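Local coordinates for DNA protection during starvation protein (Halobacterium salinarum, PDB 1TJO) that probably protects DNA from oxidative damage by oxidising ferrous iron with hydrogen peroxide and storing it as a ferric mineral inside a hollow twelve-subunit shell, at residues 11-22 and 84-92; 62-73 and 158-169. One frame throughout, in Å; residues are numbered along the deposited sequence.

Interaction 1 of 2, residues 11-22 and 84-92. With MG (magnesium ion), chain Q.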
loop_
_atom_site.group_PDB
_atom_site.type_symbol
_atom_site.label_atom_id
_atom_site.label_comp_id
_atom_site.label_asym_id
_atom_site.label_seq_id
_atom_site.Cartn_x
_atom_site.Cartn_y
_atom_site.Cartn_z
ATOM N N ALA A 11 31.016 -15.078 27.630
ATOM C CA ALA A 11 30.799 -15.976 26.502
ATOM C C ALA A 11 30.860 -17.419 26.971
ATOM O O ALA A 11 31.732 -17.776 27.794
ATOM C CB ALA A 11 31.852 -15.760 25.470
ATOM N N GLY A 12 29.965 -18.249 26.440
ATOM C CA GLY A 12 29.899 -19.654 26.814
ATOM C C GLY A 12 29.064 -20.004 28.047
ATOM O O GLY A 12 28.765 -21.169 28.272
ATOM N N GLU A 13 28.682 -19.032 28.858
ATOM C CA GLU A 13 27.813 -19.333 30.000
ATOM C C GLU A 13 26.361 -19.290 29.554
ATOM O O GLU A 13 26.017 -18.565 28.602
ATOM C CB GLU A 13 28.028 -18.341 31.133
ATOM C CG GLU A 13 29.382 -18.557 31.803
ATOM C CD GLU A 13 29.593 -17.689 33.028
ATOM O OE1 GLU A 13 30.761 -17.553 33.442
ATOM O OE2 GLU A 13 28.605 -17.154 33.579
ATOM N N VAL A 14 25.518 -20.040 30.256
ATOM C CA VAL A 14 24.101 -20.125 29.966
ATOM C C VAL A 14 23.294 -20.101 31.255
ATOM O O VAL A 14 23.480 -20.944 32.146
ATOM C CB VAL A 14 23.767 -21.404 29.190
ATOM C CG1 VAL A 14 22.247 -21.513 28.909
ATOM C CG2 VAL A 14 24.520 -21.433 27.870
ATOM N N GLU A 15 22.375 -19.159 31.372
ATOM C CA GLU A 15 21.665 -18.981 32.630
ATOM C C GLU A 15 20.229 -19.469 32.633
ATOM O O GLU A 15 19.605 -19.558 33.694
ATOM C CB GLU A 15 21.753 -17.547 33.125
ATOM C CG GLU A 15 21.362 -16.454 32.192
ATOM C CD GLU A 15 21.243 -15.095 32.886
ATOM O OE1 GLU A 15 21.746 -14.942 34.031
ATOM O OE2 GLU A 15 20.648 -14.184 32.263
ATOM N N GLY A 16 19.724 -19.850 31.473
ATOM C CA GLY A 16 18.319 -20.146 31.321
ATOM C C GLY A 16 17.497 -18.888 31.425
ATOM O O GLY A 16 18.036 -17.777 31.293
ATOM N N SER A 17 16.181 -19.056 31.582
ATOM C CA SER A 17 15.266 -17.942 31.708
ATOM C C SER A 17 14.186 -18.279 32.714
ATOM O O SER A 17 13.503 -19.294 32.562
ATOM C CB SER A 17 14.577 -17.723 30.350
ATOM O OG SER A 17 13.591 -16.717 30.400
ATOM N N ASP A 18 13.935 -17.403 33.673
ATOM C CA ASP A 18 12.761 -17.595 34.534
ATOM C C ASP A 18 11.462 -17.119 33.875
ATOM O O ASP A 18 10.412 -17.706 34.110
ATOM C CB ASP A 18 12.957 -16.952 35.899
ATOM C CG ASP A 18 14.050 -17.632 36.709
ATOM O OD1 ASP A 18 14.095 -18.889 36.778
ATOM O OD2 ASP A 18 14.917 -16.976 37.321
ATOM N N ALA A 19 11.514 -16.070 33.066
ATOM C CA ALA A 19 10.327 -15.667 32.281
ATOM C C ALA A 19 9.819 -16.809 31.431
ATOM O O ALA A 19 8.604 -17.007 31.325
ATOM C CB ALA A 19 10.602 -14.475 31.380
ATOM N N LEU A 20 10.745 -17.502 30.774
ATOM C CA LEU A 20 10.389 -18.600 29.883
ATOM C C LEU A 20 10.336 -19.943 30.606
ATOM O O LEU A 20 10.068 -20.941 29.956
ATOM C CB LEU A 20 11.356 -18.694 28.694
ATOM C CG LEU A 20 11.449 -17.445 27.829
ATOM C CD1 LEU A 20 12.310 -17.701 26.613
ATOM C CD2 LEU A 20 10.062 -16.971 27.397
ATOM N N ARG A 21 10.546 -19.971 31.919
ATOM C CA ARG A 21 10.478 -21.204 32.675
ATOM C C ARG A 21 11.339 -22.308 32.047
ATOM O O ARG A 21 10.903 -23.442 31.872
ATOM C CB ARG A 21 9.023 -21.660 32.786
ATOM C CG ARG A 21 8.097 -20.675 33.452
ATOM C CD ARG A 21 8.186 -20.635 34.961
ATOM N NE ARG A 21 7.458 -19.502 35.559
ATOM C CZ ARG A 21 6.172 -19.510 35.868
ATOM N NH1 ARG A 21 5.433 -20.597 35.687
ATOM N NH2 ARG A 21 5.625 -18.420 36.372
ATOM N N MET A 22 12.565 -21.948 31.727
ATOM C CA MET A 22 13.542 -22.855 31.147
ATOM C C MET A 22 14.752 -22.817 32.023
ATOM O O MET A 22 15.489 -21.832 32.076
ATOM C CB MET A 22 13.918 -22.444 29.714
ATOM C CG MET A 22 14.466 -23.621 28.913
ATOM S SD MET A 22 13.163 -24.645 28.282
ATOM C CE MET A 22 12.676 -23.659 26.935
ATOM N N ARG A 84 17.248 -16.288 20.032
ATOM C CA ARG A 84 16.840 -17.440 20.865
ATOM C C ARG A 84 17.941 -17.849 21.836
ATOM O O ARG A 84 17.661 -18.137 23.001
ATOM C CB ARG A 84 16.364 -18.604 19.995
ATOM C CG ARG A 84 15.629 -19.673 20.758
ATOM C CD ARG A 84 14.332 -19.160 21.387
ATOM N NE ARG A 84 13.674 -20.227 22.110
ATOM C CZ ARG A 84 12.644 -20.041 22.935
ATOM N NH1 ARG A 84 12.111 -18.819 23.085
ATOM N NH2 ARG A 84 12.142 -21.093 23.599
ATOM N N VAL A 85 19.200 -17.867 21.391
ATOM C CA VAL A 85 20.313 -18.089 22.315
ATOM C C VAL A 85 20.256 -17.113 23.465
ATOM O O VAL A 85 20.336 -17.518 24.614
ATOM C CB VAL A 85 21.651 -17.924 21.634
ATOM C CG1 VAL A 85 22.839 -17.893 22.614
ATOM C CG2 VAL A 85 21.840 -19.103 20.651
ATOM N N GLN A 86 20.085 -15.843 23.141
ATOM C CA GLN A 86 20.011 -14.816 24.168
ATOM C C GLN A 86 18.785 -14.979 25.093
ATOM O O GLN A 86 18.939 -14.884 26.303
ATOM C CB GLN A 86 20.049 -13.446 23.516
ATOM C CG GLN A 86 20.701 -12.414 24.340
ATOM C CD GLN A 86 19.744 -11.921 25.330
ATOM O OE1 GLN A 86 20.086 -11.551 26.460
ATOM N NE2 GLN A 86 18.506 -11.958 24.952
ATOM N N ALA A 87 17.635 -15.345 24.536
ATOM C CA ALA A 87 16.421 -15.544 25.311
ATOM C C ALA A 87 16.566 -16.672 26.301
ATOM O O ALA A 87 15.980 -16.602 27.386
ATOM C CB ALA A 87 15.222 -15.768 24.453
ATOM N N LEU A 88 17.356 -17.679 25.934
ATOM C CA LEU A 88 17.598 -18.832 26.793
ATOM C C LEU A 88 18.761 -18.603 27.765
ATOM O O LEU A 88 19.162 -19.524 28.474
ATOM C CB LEU A 88 17.834 -20.063 25.954
ATOM C CG LEU A 88 16.641 -20.565 25.134
ATOM C CD1 LEU A 88 17.058 -21.707 24.322
ATOM C CD2 LEU A 88 15.463 -20.934 25.996
ATOM N N GLY A 89 19.289 -17.382 27.793
ATOM C CA GLY A 89 20.296 -16.977 28.764
ATOM C C GLY A 89 21.739 -17.266 28.371
ATOM O O GLY A 89 22.614 -17.314 29.230
ATOM N N GLY A 90 21.977 -17.509 27.084
ATOM C CA GLY A 90 23.287 -17.674 26.548
ATOM C C GLY A 90 23.832 -16.437 25.860
ATOM O O GLY A 90 23.137 -15.397 25.761
ATOM N N VAL A 91 25.048 -16.573 25.336
ATOM C CA VAL A 91 25.712 -15.514 24.600
ATOM C C VAL A 91 25.922 -15.902 23.140
ATOM O O VAL A 91 26.709 -16.768 22.816
ATOM C CB VAL A 91 27.096 -15.195 25.261
ATOM C CG1 VAL A 91 27.831 -14.140 24.500
ATOM C CG2 VAL A 91 26.911 -14.758 26.673
ATOM N N PRO A 92 25.191 -15.290 22.225
ATOM C CA PRO A 92 25.323 -15.678 20.828
ATOM C C PRO A 92 26.682 -15.318 20.266
ATOM O O PRO A 92 27.233 -14.250 20.557
ATOM C CB PRO A 92 24.226 -14.912 20.140
ATOM C CG PRO A 92 23.903 -13.801 21.051
ATOM C CD PRO A 92 24.201 -14.224 22.432
HETATM MG MG MG Q . 18.882 -11.525 28.553
HETATM O O HOH W 1 29.181 -17.361 23.480
HETATM O O HOH W 2 26.693 -18.849 25.827
HETATM O O HOH W 3 20.489 -12.580 29.502
HETATM O O HOH W 4 17.459 -15.304 29.765
HETATM O O HOH W 5 17.522 -13.055 28.040
HETATM O O HOH W 6 17.936 -11.435 30.415
#

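Interaction 2 of 2, residues 62-73 and 158-169. With MG (magnesium ion), chain H.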
loop_
_atom_site.group_PDB
_atom_site.type_symbol
_atom_site.label_atom_id
_atom_site.label_comp_id
_atom_site.label_asym_id
_atom_site.label_seq_id
_atom_site.Cartn_x
_atom_site.Cartn_y
_atom_site.Cartn_z
ATOM N N ASP A 62 19.447 -12.921 -12.805
ATOM C CA ASP A 62 18.549 -13.811 -12.097
ATOM C C ASP A 62 19.277 -14.393 -10.872
ATOM O O ASP A 62 18.734 -14.437 -9.754
ATOM C CB ASP A 62 18.079 -14.948 -12.981
ATOM C CG ASP A 62 17.194 -15.885 -12.228
ATOM O OD1 ASP A 62 17.604 -17.051 -12.002
ATOM O OD2 ASP A 62 16.092 -15.493 -11.768
ATOM N N LEU A 63 20.538 -14.806 -11.066
ATOM C CA LEU A 63 21.293 -15.341 -9.934
ATOM C C LEU A 63 21.636 -14.297 -8.906
ATOM O O LEU A 63 21.621 -14.537 -7.706
ATOM C CB LEU A 63 22.571 -16.006 -10.411
ATOM C CG LEU A 63 22.389 -17.342 -11.088
ATOM C CD1 LEU A 63 23.600 -17.697 -11.932
ATOM C CD2 LEU A 63 22.090 -18.382 -9.976
ATOM N N HIS A 64 21.928 -13.092 -9.360
ATOM C CA HIS A 64 22.225 -11.995 -8.451
ATOM C C HIS A 64 21.032 -11.751 -7.532
ATOM O O HIS A 64 21.202 -11.641 -6.324
ATOM C CB HIS A 64 22.576 -10.735 -9.258
ATOM C CG HIS A 64 22.827 -9.509 -8.456
ATOM N ND1 HIS A 64 24.021 -9.265 -7.811
ATOM C CD2 HIS A 64 22.062 -8.409 -8.258
ATOM C CE1 HIS A 64 23.959 -8.089 -7.203
ATOM N NE2 HIS A 64 22.790 -7.542 -7.471
ATOM N N LEU A 65 19.828 -11.745 -8.100
ATOM C CA LEU A 65 18.606 -11.518 -7.340
ATOM C C LEU A 65 18.401 -12.697 -6.408
ATOM O O LEU A 65 18.101 -12.488 -5.217
ATOM C CB LEU A 65 17.452 -11.306 -8.307
ATOM C CG LEU A 65 17.585 -9.963 -9.022
ATOM C CD1 LEU A 65 16.583 -9.889 -10.216
ATOM C CD2 LEU A 65 17.432 -8.785 -8.047
ATOM N N PHE A 66 18.527 -13.918 -6.929
ATOM C CA PHE A 66 18.266 -15.107 -6.102
ATOM C C PHE A 66 19.212 -15.112 -4.907
ATOM O O PHE A 66 18.800 -15.411 -3.762
ATOM C CB PHE A 66 18.384 -16.422 -6.910
ATOM C CG PHE A 66 18.511 -17.660 -6.048
ATOM C CD1 PHE A 66 17.434 -18.139 -5.339
ATOM C CD2 PHE A 66 19.728 -18.255 -5.859
ATOM C CE1 PHE A 66 17.579 -19.247 -4.471
ATOM C CE2 PHE A 66 19.863 -19.328 -4.996
ATOM C CZ PHE A 66 18.788 -19.801 -4.309
ATOM N N LEU A 67 20.495 -14.876 -5.166
ATOM C CA LEU A 67 21.524 -14.997 -4.130
ATOM C C LEU A 67 21.333 -13.893 -3.098
ATOM O O LEU A 67 21.560 -14.125 -1.906
ATOM C CB LEU A 67 22.942 -15.002 -4.698
ATOM C CG LEU A 67 23.283 -16.223 -5.550
ATOM C CD1 LEU A 67 24.480 -15.974 -6.473
ATOM C CD2 LEU A 67 23.541 -17.417 -4.629
ATOM N N GLY A 68 20.903 -12.717 -3.552
ATOM C CA GLY A 68 20.619 -11.640 -2.594
ATOM C C GLY A 68 19.459 -12.025 -1.655
ATOM O O GLY A 68 19.546 -11.816 -0.443
ATOM N N GLU A 69 18.378 -12.569 -2.205
ATOM C CA GLU A 69 17.228 -13.054 -1.438
ATOM C C GLU A 69 17.652 -14.205 -0.502
ATOM O O GLU A 69 17.232 -14.257 0.662
ATOM C CB GLU A 69 16.132 -13.549 -2.367
ATOM C CG GLU A 69 15.465 -12.475 -3.210
ATOM C CD GLU A 69 14.533 -13.104 -4.255
ATOM O OE1 GLU A 69 13.455 -13.652 -3.841
ATOM O OE2 GLU A 69 14.886 -13.110 -5.482
ATOM N N ALA A 70 18.487 -15.103 -0.988
ATOM C CA ALA A 70 18.970 -16.232 -0.174
ATOM C C ALA A 70 19.790 -15.712 1.001
ATOM O O ALA A 70 19.685 -16.220 2.108
ATOM C CB ALA A 70 19.776 -17.206 -0.962
ATOM N N ALA A 71 20.622 -14.705 0.768
ATOM C CA ALA A 71 21.405 -14.124 1.840
ATOM C C ALA A 71 20.506 -13.442 2.862
ATOM O O ALA A 71 20.746 -13.519 4.080
ATOM C CB ALA A 71 22.411 -13.130 1.283
ATOM N N GLU A 72 19.471 -12.748 2.393
ATOM C CA GLU A 72 18.552 -12.098 3.331
ATOM C C GLU A 72 17.872 -13.146 4.209
ATOM O O GLU A 72 17.679 -12.940 5.401
ATOM C CB GLU A 72 17.504 -11.288 2.561
ATOM C CG GLU A 72 16.465 -10.610 3.404
ATOM C CD GLU A 72 15.540 -9.761 2.533
ATOM O OE1 GLU A 72 14.437 -10.238 2.147
ATOM O OE2 GLU A 72 15.937 -8.627 2.207
ATOM N N THR A 73 17.539 -14.291 3.611
ATOM C CA THR A 73 16.914 -15.388 4.358
ATOM C C THR A 73 17.892 -15.871 5.407
ATOM O O THR A 73 17.521 -16.063 6.550
ATOM C CB THR A 73 16.482 -16.495 3.390
ATOM O OG1 THR A 73 15.345 -16.018 2.690
ATOM C CG2 THR A 73 16.052 -17.773 4.118
ATOM N N GLU A 158 12.632 -22.609 4.851
ATOM C CA GLU A 158 13.225 -21.548 4.019
ATOM C C GLU A 158 14.605 -21.929 3.497
ATOM O O GLU A 158 14.909 -21.718 2.317
ATOM C CB GLU A 158 13.358 -20.275 4.820
ATOM C CG GLU A 158 12.053 -19.707 5.370
ATOM C CD GLU A 158 10.974 -19.472 4.348
ATOM O OE1 GLU A 158 11.300 -19.113 3.177
ATOM O OE2 GLU A 158 9.765 -19.621 4.722
ATOM N N LEU A 159 15.422 -22.548 4.342
ATOM C CA LEU A 159 16.776 -22.963 3.931
ATOM C C LEU A 159 16.677 -24.104 2.929
ATOM O O LEU A 159 17.433 -24.118 1.937
ATOM C CB LEU A 159 17.603 -23.331 5.156
ATOM C CG LEU A 159 18.083 -22.187 6.041
ATOM C CD1 LEU A 159 17.154 -21.037 6.162
ATOM C CD2 LEU A 159 18.478 -22.746 7.422
ATOM N N GLU A 160 15.743 -25.028 3.135
ATOM C CA GLU A 160 15.545 -26.133 2.170
ATOM C C GLU A 160 15.089 -25.604 0.832
ATOM O O GLU A 160 15.514 -26.103 -0.222
ATOM C CB GLU A 160 14.627 -27.240 2.692
ATOM C CG GLU A 160 15.222 -28.023 3.881
ATOM C CD GLU A 160 14.539 -29.367 4.100
ATOM O OE1 GLU A 160 13.805 -29.827 3.194
ATOM O OE2 GLU A 160 14.729 -29.961 5.188
ATOM N N ASP A 161 14.220 -24.599 0.833
ATOM C CA ASP A 161 13.780 -24.072 -0.436
ATOM C C ASP A 161 14.947 -23.490 -1.203
ATOM O O ASP A 161 15.113 -23.722 -2.422
ATOM C CB ASP A 161 12.727 -22.998 -0.226
ATOM C CG ASP A 161 11.957 -22.691 -1.502
ATOM O OD1 ASP A 161 11.812 -21.502 -1.836
ATOM O OD2 ASP A 161 11.535 -23.591 -2.255
ATOM N N ASP A 162 15.792 -22.716 -0.535
ATOM C CA ASP A 162 16.946 -22.157 -1.246
ATOM C C ASP A 162 17.974 -23.195 -1.688
ATOM O O ASP A 162 18.517 -23.104 -2.771
ATOM C CB ASP A 162 17.645 -21.118 -0.381
ATOM C CG ASP A 162 16.821 -19.882 -0.206
ATOM O OD1 ASP A 162 15.965 -19.674 -1.102
ATOM O OD2 ASP A 162 16.977 -19.069 0.712
ATOM N N ALA A 163 18.210 -24.214 -0.860
ATOM C CA ALA A 163 19.093 -25.318 -1.251
ATOM C C ALA A 163 18.580 -26.022 -2.501
ATOM O O ALA A 163 19.333 -26.342 -3.420
ATOM C CB ALA A 163 19.235 -26.303 -0.132
ATOM N N HIS A 164 17.290 -26.245 -2.528
ATOM C CA HIS A 164 16.619 -26.861 -3.678
ATOM C C HIS A 164 16.773 -25.999 -4.943
ATOM O O HIS A 164 17.000 -26.555 -6.022
ATOM C CB HIS A 164 15.148 -27.126 -3.348
ATOM C CG HIS A 164 14.321 -27.430 -4.536
ATOM N ND1 HIS A 164 13.449 -26.517 -5.085
ATOM C CD2 HIS A 164 14.281 -28.525 -5.326
ATOM C CE1 HIS A 164 12.878 -27.057 -6.148
ATOM N NE2 HIS A 164 13.370 -28.270 -6.320
ATOM N N HIS A 165 16.663 -24.676 -4.836
ATOM C CA HIS A 165 16.832 -23.802 -5.985
ATOM C C HIS A 165 18.233 -23.965 -6.544
ATOM O O HIS A 165 18.435 -24.043 -7.745
ATOM C CB HIS A 165 16.620 -22.335 -5.599
ATOM C CG HIS A 165 15.200 -21.935 -5.548
ATOM N ND1 HIS A 165 14.696 -20.909 -6.324
ATOM C CD2 HIS A 165 14.184 -22.359 -4.769
ATOM C CE1 HIS A 165 13.415 -20.749 -6.039
ATOM N NE2 HIS A 165 13.079 -21.611 -5.096
ATOM N N ILE A 166 19.215 -24.019 -5.666
ATOM C CA ILE A 166 20.601 -24.214 -6.137
ATOM C C ILE A 166 20.767 -25.530 -6.852
ATOM O O ILE A 166 21.401 -25.583 -7.941
ATOM C CB ILE A 166 21.631 -24.033 -4.973
ATOM C CG1 ILE A 166 21.651 -22.582 -4.505
ATOM C CG2 ILE A 166 23.044 -24.546 -5.371
ATOM C CD1 ILE A 166 22.361 -22.359 -3.193
ATOM N N GLU A 167 20.185 -26.590 -6.293
ATOM C CA GLU A 167 20.184 -27.880 -6.951
ATOM C C GLU A 167 19.619 -27.786 -8.369
ATOM O O GLU A 167 20.213 -28.303 -9.308
ATOM C CB GLU A 167 19.400 -28.927 -6.129
ATOM C CG GLU A 167 19.509 -30.336 -6.690
ATOM C CD GLU A 167 19.282 -31.440 -5.667
ATOM O OE1 GLU A 167 18.127 -31.600 -5.249
ATOM O OE2 GLU A 167 20.242 -32.184 -5.340
ATOM N N HIS A 168 18.479 -27.104 -8.530
ATOM C CA HIS A 168 17.949 -26.834 -9.860
ATOM C C HIS A 168 18.787 -26.028 -10.806
ATOM O O HIS A 168 18.852 -26.379 -11.980
ATOM C CB HIS A 168 16.553 -26.300 -9.798
ATOM C CG HIS A 168 15.535 -27.375 -9.588
ATOM N ND1 HIS A 168 14.207 -27.233 -9.951
ATOM C CD2 HIS A 168 15.669 -28.637 -9.100
ATOM C CE1 HIS A 168 13.566 -28.359 -9.665
ATOM N NE2 HIS A 168 14.428 -29.218 -9.143
ATOM N N TYR A 169 19.465 -24.991 -10.307
ATOM C CA TYR A 169 20.314 -24.181 -11.180
ATOM C C TYR A 169 21.455 -25.015 -11.790
ATOM O O TYR A 169 21.878 -24.727 -12.903
ATOM C CB TYR A 169 20.962 -23.075 -10.409
ATOM C CG TYR A 169 20.149 -21.801 -10.290
ATOM C CD1 TYR A 169 19.709 -21.122 -11.422
ATOM C CD2 TYR A 169 19.799 -21.312 -9.039
ATOM C CE1 TYR A 169 19.005 -19.929 -11.303
ATOM C CE2 TYR A 169 19.062 -20.150 -8.930
ATOM C CZ TYR A 169 18.681 -19.466 -10.054
ATOM O OH TYR A 169 17.992 -18.270 -9.923
HETATM MG MG MG H . 14.575 -31.750 -9.475
HETATM O O HOH W 7 16.329 -16.872 -2.667
HETATM O O HOH W 8 19.104 -18.997 2.334
HETATM O O HOH W 9 15.174 -17.095 0.311
HETATM O O HOH W 10 16.674 -31.980 -9.289
HETATM O O HOH W 11 14.523 -31.671 -7.565
HETATM O O HOH W 12 14.438 -33.688 -9.722
#

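Interaction 1 of 2, residues 11-22 and 84-92
Residues 11-22, an irregular chain leading up to helix 24-54, run alongside the end of helix 60-87 and the turn that follows it, with Val14 CA 4.3 Å from Gly90 CA. A backbone hydrogen bond joins them: Glu15 N donates to Gly89 O at 2.8 Å, reaching it from above the carbonyl plane. Val14 CA gives the same oxygen a CH···O contact. Two waters extend the link, one from Gly12 N to Val91 O, the other between Glu13 O and Val91 N.

Close backbone approach depends on the glycines. Gly89, with no side chain, lets its CA come 3.5 Å from Gly16 O. Glu15 CG lies 3.3 Å from Gly89 O, put there by a chi1 of 53°, which places CG between the backbone N and the carbonyl carbon. The extended chain carries OE2 to a magnesium-bound water, from which it accepts a hydrogen bond.

Farther along, Ser17 OG accepts from Leu20 N at 3.0 Å in an ST motif. Leu20 CD1 comes obliquely to the Arg84 guanidinium, 3.7 Å from NH1, and also meets Ala87 CB. Met22, bent at chi2 and chi3, brings CE to 4.0 Å from Leu88 CD2. The charge of Arg84 is met by Asp145 and by Glu160 of a second subunit.

Gly89, with positive phi, is the C-prime residue of a Schellman motif: Gly90 N returns to Val85 O and Gly89 N to Gln86 O. This helix end carries Gln86, an iron-translocation residue, whose OE1 binds magnesium together with Glu56 and His168 of neighbouring subunits.

Interaction 2 of 2, residues 62-73 and 158-169
Helices 62-73 and 158-169 run nearly antiparallel, at 156° with axes 10.4 Å apart, and come nearest where Ala70 CA lies 6.4 Å from Asp162 CA.

Phe66 is a knob in the hole formed by Asp162, His165, Ile166 and Tyr169. With CG anti to the backbone N (chi1 164°), its ring reaches across the interface: CE1 is 3.4 Å from His165 CB, while Ile166 CG1 and Asp162 O meet its edge. Tyr169 CE2 lies over one face, toward the rim, the two ring planes being inclined at 59°. Phe66 and His165 have nearly parallel planes but are slid so far apart that they barely overlap.

Leu63 CD2 sits over the centre of the Tyr169 ring, 3.5 Å from its centroid, in a CH-pi contact. Tyr169 OH donates to Asp62 OD1, which lies in the ring plane; their 2.4 Å separation is unusually short, its exact length doubtful. Asp62 OD2 pairs with Arg61 of a neighbouring subunit.

Small Ala70 leaves room for the Asp162 carboxylate, which is joined to the facing helix through waters: one links OD1 to Phe66 O, and two link OD2 to Ala70 O and Thr73 OG1. Thr73 turns its methyl CG2 to Glu158 CB, 3.7 Å away.

Tyr126 of helix 115-142 packs on Ala70, Asp162 and Ile166, and Leu48 of helix 24-54 touches Ala70, completing the four-helix bundle of the ferritin fold.

How the interactions relate
Interactions 1 and 2 both use helix 60-87, the first at its C-terminal end and the second nearer its start. Their centres are 31 Å apart, on opposite sides of the chain's centre, and their nearest atoms are about 13 Å apart. The assembly brings copies of them together at one subunit interface: His168 of 158-169 shares a magnesium with Gln86 of a neighbouring subunit, and Glu167 bonds to Ser17 of that same subunit. Both contacts carry residues assigned to iron translocation, Val85 and Gln86 in interaction 1, His164 and His168 in interaction 2. The Arg84 side chain is about 11 Å from a bound ferric ion, that of Glu158 about 8 Å from one.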